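Local coordinates for protein TetR family transcriptional regulator (PDB 6AZH) that probably binds DNA as a dimeric TetR-family transcriptional regulator, with a putative role in controlling fatty acid metabolism genes, at residues F91-M105 with F155-S167. Numbering follows the deposited sequence.
Sequences FELLYENRAFFKMVM and FGSLISTSLYELS
With CG of Phe101 swung opposite its backbone N (chi1 -156°), the ring fits as a knob into a hole on helix 155-165 formed by Phe155, Leu158, Ile159 and Ser162; Phe101 CZ lies 3.6 Å from CB of Leu158. Leu158, its CG turned away from its own carbonyl carbon, splits its branches between two rings: CD1 touches the Phe101 ring, while CD2 meets CD1 of Phe91 at 3.8 Å. Farther along the Phe91 ring, CE1 and CZ pass Thr161 and Ser157. Beyond Phe101, selenomethionine Met105 folds back at its outer torsions, so that its selenium rests against CG1 and CD1 of Ile159 and its CE reaches the Phe155 ring.

Ser162 OG hydrogen-bonds to Leu158 O of its own helix (2.9 Å), approaching from the opposite face of that carbonyl to Ser162 N. On the tethered hydroxyl's other flank, CD1 of Leu94 comes to 3.3 Å of Ser162 OG. These contacts lie in the all-helical C-terminal domain, which in TetR-family regulators typically binds the effector and mediates dimerisation: the 155-165 helix crosses helix 98-105 at -112° and helix 91-96 at -41°, thereby packing against both arms of the bend near Asn97. Helix 174-187 adds Ile178 and Ile181 beside Phe91, and Ile159 packs on Ile159 of the second subunit.

At the partly exposed end, Arg98 NH1 forms a salt bridge to Glu165 OE2 at 3.0 Å. Its bent N-H...O angle and approach from above the carboxylate plane show imperfect alignment. Arg98 NE hydrogen-bonds to Tyr95 O, and Tyr95 CE1 lies 3.6 Å above the Arg98 guanidinium plane, over its centre, which together with the NE bond probably restricts turning of that group. A water links Glu165 OE1 to Lys102 NZ, whose chain also runs against CD2 of Leu166.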
ATOM      1  N   PHE A  91       4.532  13.362  -3.247  1.00 18.66           N
ATOM      2  CA  PHE A  91       3.140  13.588  -2.888  1.00 19.71           C
ATOM      3  C   PHE A  91       2.437  14.447  -3.926  1.00 21.00           C
ATOM      4  O   PHE A  91       1.259  14.212  -4.230  1.00 20.97           O
ATOM      5  CB  PHE A  91       3.048  14.220  -1.503  1.00 19.27           C
ATOM      6  CG  PHE A  91       3.297  13.247  -0.380  1.00 24.87           C
ATOM      7  CD1 PHE A  91       2.498  12.126  -0.235  1.00 23.47           C
ATOM      8  CD2 PHE A  91       4.325  13.460   0.528  1.00 25.94           C
ATOM      9  CE1 PHE A  91       2.715  11.227   0.788  1.00 23.74           C
ATOM     10  CE2 PHE A  91       4.553  12.571   1.561  1.00 25.18           C
ATOM     11  CZ  PHE A  91       3.745  11.451   1.694  1.00 24.70           C
ATOM     12  N   GLU A  92       3.151  15.418  -4.516  1.00 18.07           N
ATOM     13  CA  GLU A  92       2.560  16.182  -5.610  1.00 21.66           C
ATOM     14  C   GLU A  92       2.286  15.277  -6.804  1.00 20.04           C
ATOM     15  O   GLU A  92       1.194  15.323  -7.388  1.00 21.04           O
ATOM     16  CB  GLU A  92       3.463  17.363  -6.000  1.00 22.42           C
ATOM     17  CG  GLU A  92       3.399  18.510  -4.996  1.00 22.60           C
ATOM     18  CD  GLU A  92       4.381  19.628  -5.284  1.00 30.49           C
ATOM     19  OE1 GLU A  92       5.141  19.523  -6.266  1.00 34.78           O
ATOM     20  OE2 GLU A  92       4.400  20.611  -4.508  1.00 31.80           O
ATOM     21  N   LEU A  93       3.243  14.406  -7.143  1.00 19.34           N
ATOM     22  CA  LEU A  93       3.047  13.483  -8.262  1.00 21.79           C
ATOM     23  C   LEU A  93       1.913  12.513  -7.977  1.00 20.16           C
ATOM     24  O   LEU A  93       1.077  12.253  -8.851  1.00 20.25           O
ATOM     25  CB  LEU A  93       4.336  12.715  -8.557  1.00 23.37           C
ATOM     26  CG  LEU A  93       4.593  12.331 -10.012  1.00 28.52           C
ATOM     27  CD1 LEU A  93       4.310  13.517 -10.942  1.00 31.61           C
ATOM     28  CD2 LEU A  93       6.024  11.821 -10.199  1.00 26.82           C
ATOM     29  N   LEU A  94       1.868  11.973  -6.754  1.00 17.36           N
ATOM     30  CA  LEU A  94       0.763  11.106  -6.354  1.00 18.63           C
ATOM     31  C   LEU A  94      -0.576  11.817  -6.504  1.00 21.40           C
ATOM     32  O   LEU A  94      -1.525  11.261  -7.057  1.00 20.12           O
ATOM     33  CB  LEU A  94       0.960  10.653  -4.908  1.00 19.04           C
ATOM     34  CG  LEU A  94      -0.213   9.927  -4.280  1.00 19.26           C
ATOM     35  CD1 LEU A  94      -0.463   8.660  -5.055  1.00 21.90           C
ATOM     36  CD2 LEU A  94       0.110   9.620  -2.824  1.00 18.44           C
ATOM     37  N   TYR A  95      -0.667  13.050  -6.005  1.00 19.81           N
ATOM     38  CA  TYR A  95      -1.930  13.775  -6.043  1.00 22.25           C
ATOM     39  C   TYR A  95      -2.361  14.082  -7.470  1.00 23.02           C
ATOM     40  O   TYR A  95      -3.564  14.119  -7.768  1.00 25.51           O
ATOM     41  CB  TYR A  95      -1.815  15.070  -5.237  1.00 24.52           C
ATOM     42  CG  TYR A  95      -3.165  15.672  -4.921  1.00 31.16           C
ATOM     43  CD1 TYR A  95      -4.116  14.941  -4.223  1.00 31.92           C
ATOM     44  CD2 TYR A  95      -3.495  16.959  -5.334  1.00 37.14           C
ATOM     45  CE1 TYR A  95      -5.355  15.473  -3.934  1.00 38.38           C
ATOM     46  CE2 TYR A  95      -4.735  17.505  -5.044  1.00 38.78           C
ATOM     47  CZ  TYR A  95      -5.659  16.752  -4.344  1.00 43.58           C
ATOM     48  OH  TYR A  95      -6.898  17.268  -4.046  1.00 57.98           O
ATOM     49  N   GLU A  96      -1.403  14.299  -8.363  1.00 19.22           N
ATOM     50  CA  GLU A  96      -1.720  14.588  -9.756  1.00 22.78           C
ATOM     51  C   GLU A  96      -2.029  13.344 -10.576  1.00 21.87           C
ATOM     52  O   GLU A  96      -2.458  13.476 -11.729  1.00 21.09           O
ATOM     53  CB  GLU A  96      -0.556  15.342 -10.401  1.00 28.10           C
ATOM     54  CG  GLU A  96      -0.460  16.792  -9.957  1.00 34.42           C
ATOM     55  CD  GLU A  96      -1.750  17.554 -10.214  1.00 42.05           C
ATOM     56  OE1 GLU A  96      -2.272  18.178  -9.263  1.00 48.46           O
ATOM     57  OE2 GLU A  96      -2.244  17.520 -11.368  1.00 48.92           O
ATOM     58  N   ASN A  97      -1.822  12.150 -10.028  1.00 20.12           N
ATOM     59  CA  ASN A  97      -1.921  10.912 -10.795  1.00 18.81           C
ATOM     60  C   ASN A  97      -2.526   9.821  -9.922  1.00 17.31           C
ATOM     61  O   ASN A  97      -2.003   8.713  -9.815  1.00 17.33           O
ATOM     62  CB  ASN A  97      -0.553  10.487 -11.334  1.00 22.61           C
ATOM     63  CG  ASN A  97       0.056  11.519 -12.285  1.00 26.48           C
ATOM     64  OD1 ASN A  97      -0.252  11.537 -13.478  1.00 23.01           O
ATOM     65  ND2 ASN A  97       0.913  12.400 -11.746  1.00 23.53           N
ATOM     66  N   ARG A  98      -3.640  10.136  -9.269  1.00 19.07           N
ATOM     67  CA  ARG A  98      -4.167   9.220  -8.263  1.00 21.83           C
ATOM     68  C   ARG A  98      -4.674   7.933  -8.890  1.00 22.66           C
ATOM     69  O   ARG A  98      -4.453   6.845  -8.342  1.00 19.66           O
ATOM     70  CB  ARG A  98      -5.267   9.898  -7.462  1.00 19.19           C
ATOM     71  CG  ARG A  98      -4.717  10.689  -6.272  1.00 23.46           C
ATOM     72  CD  ARG A  98      -5.791  11.592  -5.693  1.00 30.22           C
ATOM     73  NE  ARG A  98      -5.969  12.784  -6.514  1.00 33.97           N
ATOM     74  CZ  ARG A  98      -7.059  13.550  -6.505  1.00 44.16           C
ATOM     75  NH1 ARG A  98      -8.083  13.251  -5.711  1.00 34.75           N
ATOM     76  NH2 ARG A  98      -7.121  14.619  -7.293  1.00 42.98           N
ATOM     77  N   ALA A  99      -5.356   8.033 -10.036  1.00 19.16           N
ATOM     78  CA  ALA A  99      -5.854   6.828 -10.695  1.00 20.46           C
ATOM     79  C   ALA A  99      -4.705   5.894 -11.060  1.00 19.31           C
ATOM     80  O   ALA A  99      -4.761   4.682 -10.795  1.00 17.93           O
ATOM     81  CB  ALA A  99      -6.674   7.202 -11.935  1.00 21.73           C
ATOM     82  N   PHE A 100      -3.649   6.445 -11.666  1.00 17.40           N
ATOM     83  CA  PHE A 100      -2.485   5.645 -12.031  1.00 18.60           C
ATOM     84  C   PHE A 100      -1.902   4.928 -10.820  1.00 18.94           C
ATOM     85  O   PHE A 100      -1.570   3.737 -10.889  1.00 18.10           O
ATOM     86  CB  PHE A 100      -1.422   6.532 -12.698  1.00 18.18           C
ATOM     87  CG  PHE A 100      -0.128   5.820 -12.975  1.00 18.53           C
ATOM     88  CD1 PHE A 100       0.027   5.041 -14.098  1.00 19.06           C
ATOM     89  CD2 PHE A 100       0.947   5.943 -12.117  1.00 19.90           C
ATOM     90  CE1 PHE A 100       1.236   4.352 -14.351  1.00 22.45           C
ATOM     91  CE2 PHE A 100       2.136   5.286 -12.367  1.00 20.07           C
ATOM     92  CZ  PHE A 100       2.285   4.488 -13.478  1.00 20.45           C
ATOM     93  N   PHE A 101      -1.761   5.636  -9.698  1.00 16.68           N
ATOM     94  CA  PHE A 101      -1.129   5.028  -8.535  1.00 19.78           C
ATOM     95  C   PHE A 101      -1.987   3.914  -7.944  1.00 19.32           C
ATOM     96  O   PHE A 101      -1.451   2.895  -7.502  1.00 19.44           O
ATOM     97  CB  PHE A 101      -0.820   6.092  -7.484  1.00 19.80           C
ATOM     98  CG  PHE A 101       0.284   5.698  -6.566  1.00 23.00           C
ATOM     99  CD1 PHE A 101       1.603   5.845  -6.962  1.00 30.71           C
ATOM    100  CD2 PHE A 101       0.007   5.156  -5.325  1.00 24.87           C
ATOM    101  CE1 PHE A 101       2.629   5.481  -6.123  1.00 27.04           C
ATOM    102  CE2 PHE A 101       1.034   4.786  -4.477  1.00 27.43           C
ATOM    103  CZ  PHE A 101       2.343   4.939  -4.884  1.00 26.94           C
ATOM    104  N   LYS A 102      -3.316   4.076  -7.957  1.00 20.91           N
ATOM    105  CA  LYS A 102      -4.215   3.004  -7.525  1.00 24.28           C
ATOM    106  C   LYS A 102      -4.088   1.776  -8.417  1.00 22.62           C
ATOM    107  O   LYS A 102      -4.110   0.634  -7.931  1.00 20.91           O
ATOM    108  CB  LYS A 102      -5.661   3.492  -7.542  1.00 24.72           C
ATOM    109  CG  LYS A 102      -5.993   4.498  -6.465  1.00 28.79           C
ATOM    110  CD  LYS A 102      -7.395   5.032  -6.687  1.00 33.53           C
ATOM    111  CE  LYS A 102      -7.654   6.232  -5.822  1.00 37.71           C
ATOM    112  NZ  LYS A 102      -8.822   6.975  -6.355  1.00 37.67           N
HETATM  113  N   MSE A 103      -4.020   1.991  -9.729  1.00 19.03           N
HETATM  114  CA  MSE A 103      -3.798   0.922 -10.678  1.00 22.90           C
HETATM  115  C   MSE A 103      -2.541   0.134 -10.307  1.00 22.25           C
HETATM  116  O   MSE A 103      -2.567  -1.099 -10.263  1.00 18.31           O
HETATM  117  CB  MSE A 103      -3.667   1.498 -12.080  1.00 21.34           C
HETATM  118  CG  MSE A 103      -2.792   0.670 -12.989  1.00 27.70           C
HETATM  119 SE   MSE A 103      -2.770   1.386 -14.738  0.71 22.06          SE
HETATM  120  CE  MSE A 103      -1.579   2.661 -14.345  1.00 34.82           C
ATOM    121  N   VAL A 104      -1.444   0.860 -10.035  1.00 17.06           N
ATOM    122  CA  VAL A 104      -0.191   0.229  -9.609  1.00 19.11           C
ATOM    123  C   VAL A 104      -0.406  -0.546  -8.316  1.00 16.36           C
ATOM    124  O   VAL A 104      -0.067  -1.730  -8.215  1.00 18.13           O
ATOM    125  CB  VAL A 104       0.916   1.292  -9.431  1.00 18.56           C
ATOM    126  CG1 VAL A 104       2.140   0.695  -8.743  1.00 18.38           C
ATOM    127  CG2 VAL A 104       1.335   1.881 -10.763  1.00 17.06           C
HETATM  128  N   MSE A 105      -0.954   0.119  -7.306  1.00 16.12           N
HETATM  129  CA  MSE A 105      -1.145  -0.512  -6.013  1.00 18.48           C
HETATM  130  C   MSE A 105      -1.992  -1.762  -6.086  1.00 20.46           C
HETATM  131  O   MSE A 105      -1.749  -2.709  -5.355  1.00 17.41           O
HETATM  132  CB  MSE A 105      -1.762   0.451  -5.007  1.00 21.27           C
HETATM  133  CG  MSE A 105      -0.964   1.685  -4.832  1.00 23.51           C
HETATM  134 SE   MSE A 105       0.644   1.153  -3.869  1.00 46.26          SE
HETATM  135  CE  MSE A 105       1.987   1.382  -5.337  1.00 35.07           C
ATOM    136  N   PHE A 155       8.956   5.053   0.258  1.00 19.06           N
ATOM    137  CA  PHE A 155       7.999   4.813  -0.812  1.00 21.80           C
ATOM    138  C   PHE A 155       6.628   4.455  -0.242  1.00 23.10           C
ATOM    139  O   PHE A 155       5.597   4.936  -0.728  1.00 25.46           O
ATOM    140  CB  PHE A 155       8.490   3.702  -1.738  1.00 20.17           C
ATOM    141  CG  PHE A 155       7.550   3.429  -2.875  1.00 20.82           C
ATOM    142  CD1 PHE A 155       7.531   4.266  -3.980  1.00 22.26           C
ATOM    143  CD2 PHE A 155       6.663   2.366  -2.816  1.00 19.91           C
ATOM    144  CE1 PHE A 155       6.644   4.037  -5.023  1.00 22.98           C
ATOM    145  CE2 PHE A 155       5.777   2.132  -3.848  1.00 21.46           C
ATOM    146  CZ  PHE A 155       5.774   2.963  -4.953  1.00 22.25           C
ATOM    147  N   GLY A 156       6.604   3.627   0.807  1.00 24.25           N
ATOM    148  CA  GLY A 156       5.365   3.190   1.421  1.00 25.59           C
ATOM    149  C   GLY A 156       4.527   4.303   2.017  1.00 25.44           C
ATOM    150  O   GLY A 156       3.311   4.134   2.149  1.00 27.07           O
ATOM    151  N   SER A 157       5.136   5.443   2.359  1.00 21.97           N
ATOM    152  CA  SER A 157       4.341   6.610   2.746  1.00 21.71           C
ATOM    153  C   SER A 157       3.344   7.004   1.655  1.00 26.00           C
ATOM    154  O   SER A 157       2.268   7.529   1.963  1.00 23.27           O
ATOM    155  CB  SER A 157       5.240   7.796   3.098  1.00 25.40           C
ATOM    156  OG  SER A 157       5.806   8.415   1.948  1.00 30.78           O
ATOM    157  N   LEU A 158       3.674   6.755   0.383  1.00 22.22           N
ATOM    158  CA  LEU A 158       2.713   7.017  -0.686  1.00 24.23           C
ATOM    159  C   LEU A 158       1.509   6.103  -0.578  1.00 19.01           C
ATOM    160  O   LEU A 158       0.383   6.503  -0.899  1.00 18.34           O
ATOM    161  CB  LEU A 158       3.365   6.823  -2.046  1.00 16.49           C
ATOM    162  CG  LEU A 158       4.499   7.800  -2.324  1.00 22.30           C
ATOM    163  CD1 LEU A 158       5.136   7.464  -3.652  1.00 23.08           C
ATOM    164  CD2 LEU A 158       3.959   9.228  -2.298  1.00 24.23           C
ATOM    165  N   ILE A 159       1.741   4.854  -0.184  1.00 20.23           N
ATOM    166  CA  ILE A 159       0.666   3.876  -0.177  1.00 19.27           C
ATOM    167  C   ILE A 159      -0.312   4.171   0.945  1.00 18.68           C
ATOM    168  O   ILE A 159      -1.527   4.226   0.730  1.00 16.80           O
ATOM    169  CB  ILE A 159       1.231   2.448  -0.074  1.00 20.82           C
ATOM    170  CG1 ILE A 159       2.245   2.222  -1.200  1.00 30.42           C
ATOM    171  CG2 ILE A 159       0.081   1.448  -0.125  1.00 25.17           C
ATOM    172  CD1 ILE A 159       2.842   0.828  -1.267  1.00 30.27           C
ATOM    173  N   SER A 160       0.200   4.358   2.166  1.00 18.77           N
ATOM    174  CA  SER A 160      -0.693   4.633   3.283  1.00 19.91           C
ATOM    175  C   SER A 160      -1.377   5.985   3.120  1.00 19.03           C
ATOM    176  O   SER A 160      -2.545   6.136   3.498  1.00 20.00           O
ATOM    177  CB  SER A 160       0.077   4.554   4.610  1.00 16.76           C
ATOM    178  OG  SER A 160       1.166   5.445   4.618  1.00 22.42           O
ATOM    179  N   THR A 161      -0.697   6.959   2.514  1.00 17.85           N
ATOM    180  CA  THR A 161      -1.338   8.248   2.267  1.00 18.48           C
ATOM    181  C   THR A 161      -2.415   8.132   1.193  1.00 22.08           C
ATOM    182  O   THR A 161      -3.463   8.775   1.292  1.00 21.08           O
ATOM    183  CB  THR A 161      -0.296   9.300   1.885  1.00 22.08           C
ATOM    184  OG1 THR A 161       0.673   9.378   2.932  1.00 22.44           O
ATOM    185  CG2 THR A 161      -0.943  10.667   1.711  1.00 24.34           C
ATOM    186  N   SER A 162      -2.179   7.312   0.168  1.00 19.75           N
ATOM    187  CA  SER A 162      -3.222   7.060  -0.825  1.00 22.23           C
ATOM    188  C   SER A 162      -4.473   6.499  -0.171  1.00 23.05           C
ATOM    189  O   SER A 162      -5.595   6.825  -0.572  1.00 21.56           O
ATOM    190  CB  SER A 162      -2.727   6.085  -1.890  1.00 21.54           C
ATOM    191  OG  SER A 162      -1.813   6.697  -2.760  1.00 25.52           O
ATOM    192  N   LEU A 163      -4.302   5.634   0.829  1.00 21.32           N
ATOM    193  CA  LEU A 163      -5.463   5.100   1.527  1.00 22.75           C
ATOM    194  C   LEU A 163      -6.132   6.188   2.359  1.00 23.10           C
ATOM    195  O   LEU A 163      -7.363   6.286   2.409  1.00 23.03           O
ATOM    196  CB  LEU A 163      -5.036   3.921   2.404  1.00 22.57           C
ATOM    197  CG  LEU A 163      -6.151   3.232   3.176  1.00 26.37           C
ATOM    198  CD1 LEU A 163      -7.089   2.532   2.184  1.00 23.62           C
ATOM    199  CD2 LEU A 163      -5.563   2.244   4.159  1.00 24.01           C
ATOM    200  N   TYR A 164      -5.327   7.014   3.017  1.00 21.07           N
ATOM    201  CA  TYR A 164      -5.845   8.164   3.746  1.00 23.57           C
ATOM    202  C   TYR A 164      -6.599   9.121   2.830  1.00 23.38           C
ATOM    203  O   TYR A 164      -7.622   9.687   3.230  1.00 25.56           O
ATOM    204  CB  TYR A 164      -4.675   8.864   4.429  1.00 21.59           C
ATOM    205  CG  TYR A 164      -4.987  10.158   5.132  1.00 25.05           C
ATOM    206  CD1 TYR A 164      -5.588  10.160   6.382  1.00 25.13           C
ATOM    207  CD2 TYR A 164      -4.606  11.378   4.581  1.00 29.10           C
ATOM    208  CE1 TYR A 164      -5.848  11.347   7.055  1.00 26.42           C
ATOM    209  CE2 TYR A 164      -4.854  12.574   5.254  1.00 31.58           C
ATOM    210  CZ  TYR A 164      -5.476  12.544   6.493  1.00 27.83           C
ATOM    211  OH  TYR A 164      -5.737  13.716   7.182  1.00 34.76           O
ATOM    212  N   GLU A 165      -6.111   9.317   1.596  1.00 22.07           N
ATOM    213  CA  GLU A 165      -6.777  10.229   0.667  1.00 21.65           C
ATOM    214  C   GLU A 165      -8.169   9.737   0.304  1.00 24.89           C
ATOM    215  O   GLU A 165      -9.044  10.545  -0.023  1.00 27.35           O
ATOM    216  CB  GLU A 165      -5.939  10.408  -0.605  1.00 24.09           C
ATOM    217  CG  GLU A 165      -6.401  11.540  -1.545  1.00 28.36           C
ATOM    218  CD  GLU A 165      -7.490  11.120  -2.519  1.00 28.10           C
ATOM    219  OE1 GLU A 165      -7.627   9.912  -2.811  1.00 30.88           O
ATOM    220  OE2 GLU A 165      -8.223  12.005  -3.005  1.00 31.81           O
ATOM    221  N   LEU A 166      -8.396   8.423   0.353  1.00 21.52           N
ATOM    222  CA  LEU A 166      -9.709   7.869   0.045  1.00 23.58           C
ATOM    223  C   LEU A 166     -10.712   8.023   1.183  1.00 29.95           C
ATOM    224  O   LEU A 166     -11.869   7.623   1.008  1.00 29.81           O
ATOM    225  CB  LEU A 166      -9.578   6.391  -0.339  1.00 24.17           C
ATOM    226  CG  LEU A 166      -8.930   6.144  -1.704  1.00 30.13           C
ATOM    227  CD1 LEU A 166      -8.656   4.660  -1.949  1.00 25.89           C
ATOM    228  CD2 LEU A 166      -9.794   6.703  -2.826  1.00 31.34           C
ATOM    229  N   SER A 167     -10.305   8.577   2.332  1.00 28.27           N
ATOM    230  CA  SER A 167     -11.224   8.798   3.450  1.00 30.77           C
ATOM    231  C   SER A 167     -12.433   9.600   3.000  1.00 28.56           C
ATOM    232  O   SER A 167     -12.292  10.650   2.365  1.00 34.20           O
ATOM    233  CB  SER A 167     -10.522   9.554   4.586  1.00 31.14           C
ATOM    234  OG  SER A 167      -9.249   9.011   4.893  1.00 37.15           O
TER
HETATM  235  O   HOH W   1      -3.922   7.174  -5.439  1.00 30.14           O
HETATM  236  O   HOH W   2      -8.695   9.213  -5.118  1.00 32.72           O